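Local coordinates for single-stranded DNA-binding protein (PDB 2FXQ) that probably binds single-stranded DNA and recruits partner proteins to it during DNA replication, recombination and repair, at residues T150-G156 with L174-R180; I198-D204 with Q216-L222. All blocks are in the same frame, centred on the assembly; numbering follows the deposited sequence.

Contacts 1 and 2 are antiparallel strand pairs of the second OB-fold domain, their centres about 9 Å apart. Contact 1 pairs 150-156 with 174-180; contact 2 pairs 198-204 with 216-222. They hold different hairpins, but strands 171-179 and 213-225 run side by side in parallel, joined through the backbone of Gln177 to Val219 and Ala221. Contact 1 has a wholly apolar, buried face; in contact 2 the apolar Leu201 and Val219 share theirs with Asn203 and Thr217. Contact 1 lies farther out, its apolar face against helix 180-186 and its other built on a valine-tryptophan contact. Contact 2 is nearer the chain centre; its other face carries two salt bridges, one through a weak hydrogen bond.

Contact 1: T150-G156 with L174-R180; sequences TAVVRLG and LEVQAWR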
loop_
_atom_site.group_PDB
_atom_site.type_symbol
_atom_site.label_atom_id
_atom_site.label_comp_id
_atom_site.label_asym_id
_atom_site.label_seq_id
_atom_site.Cartn_x
_atom_site.Cartn_y
_atom_site.Cartn_z
ATOM N N THR A 150 -3.394 27.650 -6.651
ATOM C CA THR A 150 -2.759 26.357 -6.350
ATOM C C THR A 150 -2.370 25.686 -7.669
ATOM O O THR A 150 -3.227 25.548 -8.518
ATOM C CB THR A 150 -3.794 25.440 -5.711
ATOM O OG1 THR A 150 -4.382 26.130 -4.621
ATOM C CG2 THR A 150 -3.132 24.132 -5.111
ATOM N N ALA A 151 -1.136 25.191 -7.784
ATOM C CA ALA A 151 -0.687 24.445 -8.951
ATOM C C ALA A 151 -1.396 23.108 -9.043
ATOM O O ALA A 151 -1.588 22.398 -8.038
ATOM C CB ALA A 151 0.842 24.206 -8.935
ATOM N N VAL A 152 -1.773 22.748 -10.262
ATOM C CA VAL A 152 -2.453 21.468 -10.466
ATOM C C VAL A 152 -2.103 20.997 -11.867
ATOM O O VAL A 152 -2.053 21.789 -12.819
ATOM C CB VAL A 152 -3.987 21.615 -10.231
ATOM C CG1 VAL A 152 -4.606 22.673 -11.117
ATOM C CG2 VAL A 152 -4.757 20.244 -10.398
ATOM N N VAL A 153 -1.936 19.701 -12.015
ATOM C CA VAL A 153 -1.635 19.133 -13.312
ATOM C C VAL A 153 -2.434 17.841 -13.546
ATOM O O VAL A 153 -2.651 17.068 -12.613
ATOM C CB VAL A 153 -0.104 18.856 -13.443
ATOM C CG1 VAL A 153 0.344 17.682 -12.580
ATOM C CG2 VAL A 153 0.245 18.638 -14.915
ATOM N N ARG A 154 -2.811 17.581 -14.779
ATOM C CA ARG A 154 -3.437 16.306 -15.130
ATOM C C ARG A 154 -2.419 15.546 -15.946
ATOM O O ARG A 154 -1.809 16.087 -16.887
ATOM C CB ARG A 154 -4.691 16.583 -15.993
ATOM C CG ARG A 154 -5.431 15.321 -16.524
ATOM C CD ARG A 154 -6.770 15.600 -17.382
ATOM N NE ARG A 154 -6.851 16.985 -17.877
ATOM C CZ ARG A 154 -6.155 17.483 -18.917
ATOM N NH1 ARG A 154 -5.324 16.714 -19.622
ATOM N NH2 ARG A 154 -6.283 18.765 -19.253
ATOM N N LEU A 155 -2.223 14.285 -15.642
ATOM C CA LEU A 155 -1.192 13.554 -16.357
ATOM C C LEU A 155 -1.932 12.378 -16.988
ATOM O O LEU A 155 -2.758 11.754 -16.306
ATOM C CB LEU A 155 -0.143 13.025 -15.330
ATOM C CG LEU A 155 0.594 14.073 -14.507
ATOM C CD1 LEU A 155 1.534 13.471 -13.333
ATOM C CD2 LEU A 155 1.429 14.970 -15.404
ATOM N N GLY A 156 -1.633 12.068 -18.243
ATOM C CA GLY A 156 -2.184 10.841 -18.864
ATOM C C GLY A 156 -1.141 9.752 -18.846
ATOM O O GLY A 156 -0.001 9.974 -19.274
ATOM N N LEU A 174 -4.828 5.795 -18.105
ATOM C CA LEU A 174 -5.346 6.223 -16.807
ATOM C C LEU A 174 -4.955 7.706 -16.546
ATOM O O LEU A 174 -3.879 8.130 -16.922
ATOM C CB LEU A 174 -4.772 5.316 -15.702
ATOM C CG LEU A 174 -5.267 3.868 -15.749
ATOM C CD1 LEU A 174 -4.500 3.027 -14.731
ATOM C CD2 LEU A 174 -6.807 3.721 -15.584
ATOM N N GLU A 175 -5.843 8.494 -15.966
ATOM C CA GLU A 175 -5.577 9.936 -15.765
ATOM C C GLU A 175 -5.142 10.081 -14.287
ATOM O O GLU A 175 -5.691 9.401 -13.399
ATOM C CB GLU A 175 -6.822 10.782 -16.056
ATOM C CG GLU A 175 -7.278 10.775 -17.508
ATOM C CD GLU A 175 -6.225 11.304 -18.473
ATOM O OE1 GLU A 175 -6.189 10.867 -19.671
ATOM O OE2 GLU A 175 -5.433 12.168 -18.030
ATOM N N VAL A 176 -4.137 10.917 -14.033
ATOM C CA VAL A 176 -3.681 11.146 -12.640
ATOM C C VAL A 176 -3.659 12.653 -12.420
ATOM O O VAL A 176 -3.275 13.410 -13.320
ATOM C CB VAL A 176 -2.262 10.553 -12.472
ATOM C CG1 VAL A 176 -1.631 10.881 -11.084
ATOM C CG2 VAL A 176 -2.330 9.022 -12.606
ATOM N N GLN A 177 -4.047 13.107 -11.236
ATOM C CA GLN A 177 -4.010 14.551 -10.961
ATOM C C GLN A 177 -3.018 14.738 -9.827
ATOM O O GLN A 177 -2.957 13.921 -8.895
ATOM C CB GLN A 177 -5.429 15.004 -10.535
ATOM C CG GLN A 177 -5.550 16.494 -10.383
ATOM C CD GLN A 177 -6.996 16.914 -10.140
ATOM O OE1 GLN A 177 -7.530 17.757 -10.867
ATOM N NE2 GLN A 177 -7.626 16.317 -9.138
ATOM N N ALA A 178 -2.230 15.806 -9.894
ATOM C CA ALA A 178 -1.292 16.085 -8.830
ATOM C C ALA A 178 -1.419 17.559 -8.518
ATOM O O ALA A 178 -1.813 18.341 -9.389
ATOM C CB ALA A 178 0.128 15.780 -9.275
ATOM N N TRP A 179 -1.087 17.928 -7.292
ATOM C CA TRP A 179 -1.309 19.281 -6.762
ATOM C C TRP A 179 -0.050 19.910 -6.203
ATOM O O TRP A 179 0.883 19.202 -5.789
ATOM C CB TRP A 179 -2.319 19.243 -5.605
ATOM C CG TRP A 179 -3.635 18.831 -6.054
ATOM C CD1 TRP A 179 -4.096 17.535 -6.199
ATOM C CD2 TRP A 179 -4.714 19.688 -6.443
ATOM N NE1 TRP A 179 -5.396 17.552 -6.663
ATOM C CE2 TRP A 179 -5.794 18.853 -6.836
ATOM C CE3 TRP A 179 -4.887 21.073 -6.504
ATOM C CZ2 TRP A 179 -7.025 19.365 -7.264
ATOM C CZ3 TRP A 179 -6.110 21.582 -6.937
ATOM C CH2 TRP A 179 -7.161 20.724 -7.312
ATOM N N ARG A 180 -0.044 21.248 -6.121
ATOM C CA ARG A 180 1.014 21.987 -5.381
ATOM C C ARG A 180 2.417 21.641 -5.852
ATOM O O ARG A 180 2.666 21.601 -7.039
ATOM C CB ARG A 180 0.866 21.721 -3.871
ATOM C CG ARG A 180 -0.483 22.228 -3.348
ATOM C CD ARG A 180 -0.667 22.086 -1.828
ATOM N NE ARG A 180 -1.885 22.794 -1.411
ATOM C CZ ARG A 180 -2.972 22.229 -0.919
ATOM N NH1 ARG A 180 -3.040 20.912 -0.766
ATOM N NH2 ARG A 180 -4.005 22.988 -0.574
#
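Val152 lies against the indole of Trp179, at a non-hydrogen-bonded pair of the antiparallel strands 151-156 and 174-179. Methyl CG2 of Val152 sits 3.7 Å from the centroid of the Trp179 six-membered ring, almost on the ring normal, in a CH-pi contact. The indole swings back toward the other strand because CG of Trp179 is anti to the carbonyl carbon (chi1 -65°). Thr150 meets the same ring at its edge, with CG2 3.8 Å from Trp179 CE3. That methyl also touches the aliphatic part of Arg180, whose guanidinium goes on to bond the carbonyl of Thr41. Without the indole, as with an alanine here, the Val152 methyl would probably lose its aromatic partner and a gap would open beside Thr150.

Farther along this face, Gln177 passes Val152, with Gln177 CG 3.8 Å from Val152 CG2. Glu175 instead bends at chi2 (-60°), which brings its carboxylate back over Arg154 and Gly156. Glu175 OE2 is 3.5 Å from Arg154 CG, but its salt bridge goes to Arg139. The same oxygen lies 3.2 Å from Leu155 O, two acceptors side by side.

The opposite face is apolar and buried. Val153 CG1 touches Ala178 CB at 3.8 Å, and Leu155 pairs more loosely with Val176. Ala183 of helix 180-186 covers Val153, and Leu133 covers Val176.

Paired backbone bonds join Val153 to Ala178 and Leu155 to Val176, and Arg180 N bonds Ala151 O at 2.7 Å. The chemistry is thus divided: the backbone bonds fix the register, apolar side chains seal one face, and the other combines an aromatic contact with charge. There Arg139 is likely to ease the crowding of Glu175 OE2 against Leu155 O.

Contact 2: I198-D204 with Q216-L222; sequences IGRLVND and QTRVEAL
Arg200 grips Glu220 side-on across a hydrogen-bonded pair of strands 198-204 and 216-221. Its NE lies 2.8 Å from Glu220 OE2, and NH2 reaches the same oxygen at 3.1 Å. The carboxylate oxygen lies in the guanidinium plane, but NE meets it from above the carboxylate plane while NH2 meets the syn lone pair of Glu220 OE2. The two chains lie alongside each other, pointing the same way. Arg200 NH1 turns to the carbonyl of Ala39, tying this pair to the first OB domain.

The tight part is the buried pair Leu201 and Val219. Leu201 CD2 packs 3.5 Å from Thr217 CG2 and 3.8 Å from Val219 CG2. Val131 and Val176 cover this side. Gly199 is also close, its CA 2.9 Å from Glu220 O, where a side chain would clash.

The looser side lies at the partly exposed Asp204 and Gln216 and at the exposed Leu222. Arg218 itself is buried; it bends at chi2 and chi3 to put NH1 2.7 Å from Asp204 OD2, but the bond is weak (N-H...O 120°). The poorly ordered Gln216 side chain reaches Trp206, its partner beyond the pair.

Backbone bonds run from Ile198-Leu222 to Asp204-Gln216, with Val202 N to Arg218 O nearly straight. At Leu222 the chain turns a corner. A strongly twisted antiparallel hairpin whose second strand also pairs in parallel with strand 171-179 is consistent with the five-stranded OB barrel of single-stranded DNA-binding proteins.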
loop_
_atom_site.group_PDB
_atom_site.type_symbol
_atom_site.label_atom_id
_atom_site.label_comp_id
_atom_site.label_asym_id
_atom_site.label_seq_id
_atom_site.Cartn_x
_atom_site.Cartn_y
_atom_site.Cartn_z
ATOM N N ILE A 198 2.254 6.943 -6.528
ATOM C CA ILE A 198 1.635 6.356 -5.356
ATOM C C ILE A 198 0.504 7.347 -5.056
ATOM O O ILE A 198 0.772 8.532 -4.900
ATOM C CB ILE A 198 2.604 6.209 -4.119
ATOM C CG1 ILE A 198 4.025 5.633 -4.461
ATOM C CG2 ILE A 198 1.850 5.489 -2.915
ATOM C CD1 ILE A 198 4.105 4.182 -4.849
ATOM N N GLY A 199 -0.736 6.892 -5.035
ATOM C CA GLY A 199 -1.791 7.866 -4.842
ATOM C C GLY A 199 -3.010 7.234 -4.210
ATOM O O GLY A 199 -2.900 6.232 -3.541
ATOM N N ARG A 200 -4.164 7.821 -4.471
ATOM C CA ARG A 200 -5.398 7.323 -3.881
ATOM C C ARG A 200 -6.491 7.617 -4.884
ATOM O O ARG A 200 -6.346 8.497 -5.737
ATOM C CB ARG A 200 -5.662 8.033 -2.541
ATOM C CG ARG A 200 -5.748 9.539 -2.590
ATOM C CD ARG A 200 -6.037 10.065 -1.165
ATOM N NE ARG A 200 -6.045 11.514 -1.165
ATOM C CZ ARG A 200 -6.203 12.255 -0.069
ATOM N NH1 ARG A 200 -6.410 11.694 1.116
ATOM N NH2 ARG A 200 -6.219 13.560 -0.167
ATOM N N LEU A 201 -7.618 6.947 -4.714
ATOM C CA LEU A 201 -8.704 7.095 -5.687
ATOM C C LEU A 201 -9.673 8.126 -5.158
ATOM O O LEU A 201 -10.061 8.067 -3.983
ATOM C CB LEU A 201 -9.437 5.756 -5.752
ATOM C CG LEU A 201 -9.285 4.890 -6.969
ATOM C CD1 LEU A 201 -10.587 4.003 -7.141
ATOM C CD2 LEU A 201 -9.074 5.645 -8.276
ATOM N N VAL A 202 -9.976 9.152 -5.960
ATOM C CA VAL A 202 -10.850 10.210 -5.443
ATOM C C VAL A 202 -12.003 10.411 -6.416
ATOM O O VAL A 202 -11.983 9.930 -7.528
ATOM C CB VAL A 202 -10.087 11.582 -5.252
ATOM C CG1 VAL A 202 -8.929 11.466 -4.205
ATOM C CG2 VAL A 202 -9.526 12.031 -6.572
ATOM N N ASN A 203 -12.981 11.223 -6.004
ATOM C CA ASN A 203 -14.094 11.517 -6.874
ATOM C C ASN A 203 -14.007 12.994 -7.206
ATOM O O ASN A 203 -13.964 13.826 -6.318
ATOM C CB ASN A 203 -15.429 11.284 -6.167
ATOM C CG ASN A 203 -15.670 9.824 -5.802
ATOM O OD1 ASN A 203 -15.741 9.528 -4.653
ATOM N ND2 ASN A 203 -15.861 8.940 -6.793
ATOM N N ASP A 204 -13.914 13.303 -8.471
ATOM C CA ASP A 204 -13.862 14.715 -8.925
ATOM C C ASP A 204 -15.224 15.164 -9.467
ATOM O O ASP A 204 -15.978 14.340 -9.983
ATOM C CB ASP A 204 -12.822 14.872 -10.017
ATOM C CG ASP A 204 -12.425 16.327 -10.232
ATOM O OD1 ASP A 204 -12.857 17.204 -9.431
ATOM O OD2 ASP A 204 -11.694 16.679 -11.187
ATOM N N GLN A 216 -16.613 11.957 -11.507
ATOM C CA GLN A 216 -15.617 11.209 -12.259
ATOM C C GLN A 216 -14.619 10.673 -11.195
ATOM O O GLN A 216 -14.197 11.432 -10.280
ATOM C CB GLN A 216 -14.922 12.164 -13.238
ATOM C CG GLN A 216 -13.829 11.576 -14.144
ATOM C CD GLN A 216 -12.702 12.570 -14.457
ATOM O OE1 GLN A 216 -12.788 13.753 -14.110
ATOM N NE2 GLN A 216 -11.635 12.084 -15.109
ATOM N N THR A 217 -14.296 9.377 -11.265
ATOM C CA THR A 217 -13.276 8.811 -10.377
ATOM C C THR A 217 -11.930 9.096 -11.026
ATOM O O THR A 217 -11.775 8.911 -12.224
ATOM C CB THR A 217 -13.479 7.279 -10.149
ATOM O OG1 THR A 217 -14.553 7.027 -9.227
ATOM C CG2 THR A 217 -12.257 6.665 -9.371
ATOM N N ARG A 218 -10.942 9.573 -10.258
ATOM C CA ARG A 218 -9.598 9.647 -10.783
ATOM C C ARG A 218 -8.572 9.311 -9.665
ATOM O O ARG A 218 -8.920 9.211 -8.482
ATOM C CB ARG A 218 -9.196 11.036 -11.284
ATOM C CG ARG A 218 -10.254 11.911 -11.920
ATOM C CD ARG A 218 -9.998 13.365 -11.563
ATOM N NE ARG A 218 -8.827 13.896 -12.252
ATOM C CZ ARG A 218 -8.825 15.048 -12.939
ATOM N NH1 ARG A 218 -9.934 15.790 -13.019
ATOM N NH2 ARG A 218 -7.710 15.467 -13.540
ATOM N N VAL A 219 -7.336 9.239 -10.082
ATOM C CA VAL A 219 -6.240 8.956 -9.149
ATOM C C VAL A 219 -5.654 10.303 -8.787
ATOM O O VAL A 219 -5.307 11.076 -9.690
ATOM C CB VAL A 219 -5.175 8.035 -9.788
ATOM C CG1 VAL A 219 -3.886 7.962 -8.902
ATOM C CG2 VAL A 219 -5.838 6.617 -10.110
ATOM N N GLU A 220 -5.497 10.542 -7.484
ATOM C CA GLU A 220 -4.742 11.711 -7.039
ATOM C C GLU A 220 -3.351 11.191 -6.658
ATOM O O GLU A 220 -3.221 10.250 -5.818
ATOM C CB GLU A 220 -5.456 12.385 -5.861
ATOM C CG GLU A 220 -4.557 13.514 -5.309
ATOM C CD GLU A 220 -4.938 14.019 -3.924
ATOM O OE1 GLU A 220 -4.326 15.063 -3.529
ATOM O OE2 GLU A 220 -5.794 13.392 -3.254
ATOM N N ALA A 221 -2.281 11.747 -7.271
ATOM C CA ALA A 221 -0.896 11.431 -6.856
ATOM C C ALA A 221 -0.540 11.985 -5.497
ATOM O O ALA A 221 -0.852 13.143 -5.194
ATOM C CB ALA A 221 0.107 11.957 -7.881
ATOM N N LEU A 222 0.040 11.146 -4.623
ATOM C CA LEU A 222 0.569 11.612 -3.357
ATOM C C LEU A 222 2.107 11.563 -3.380
ATOM O O LEU A 222 2.746 12.327 -2.663
ATOM C CB LEU A 222 0.022 10.777 -2.214
ATOM C CG LEU A 222 -1.523 10.871 -2.127
ATOM C CD1 LEU A 222 -2.012 9.933 -1.009
ATOM C CD2 LEU A 222 -2.011 12.333 -1.858
#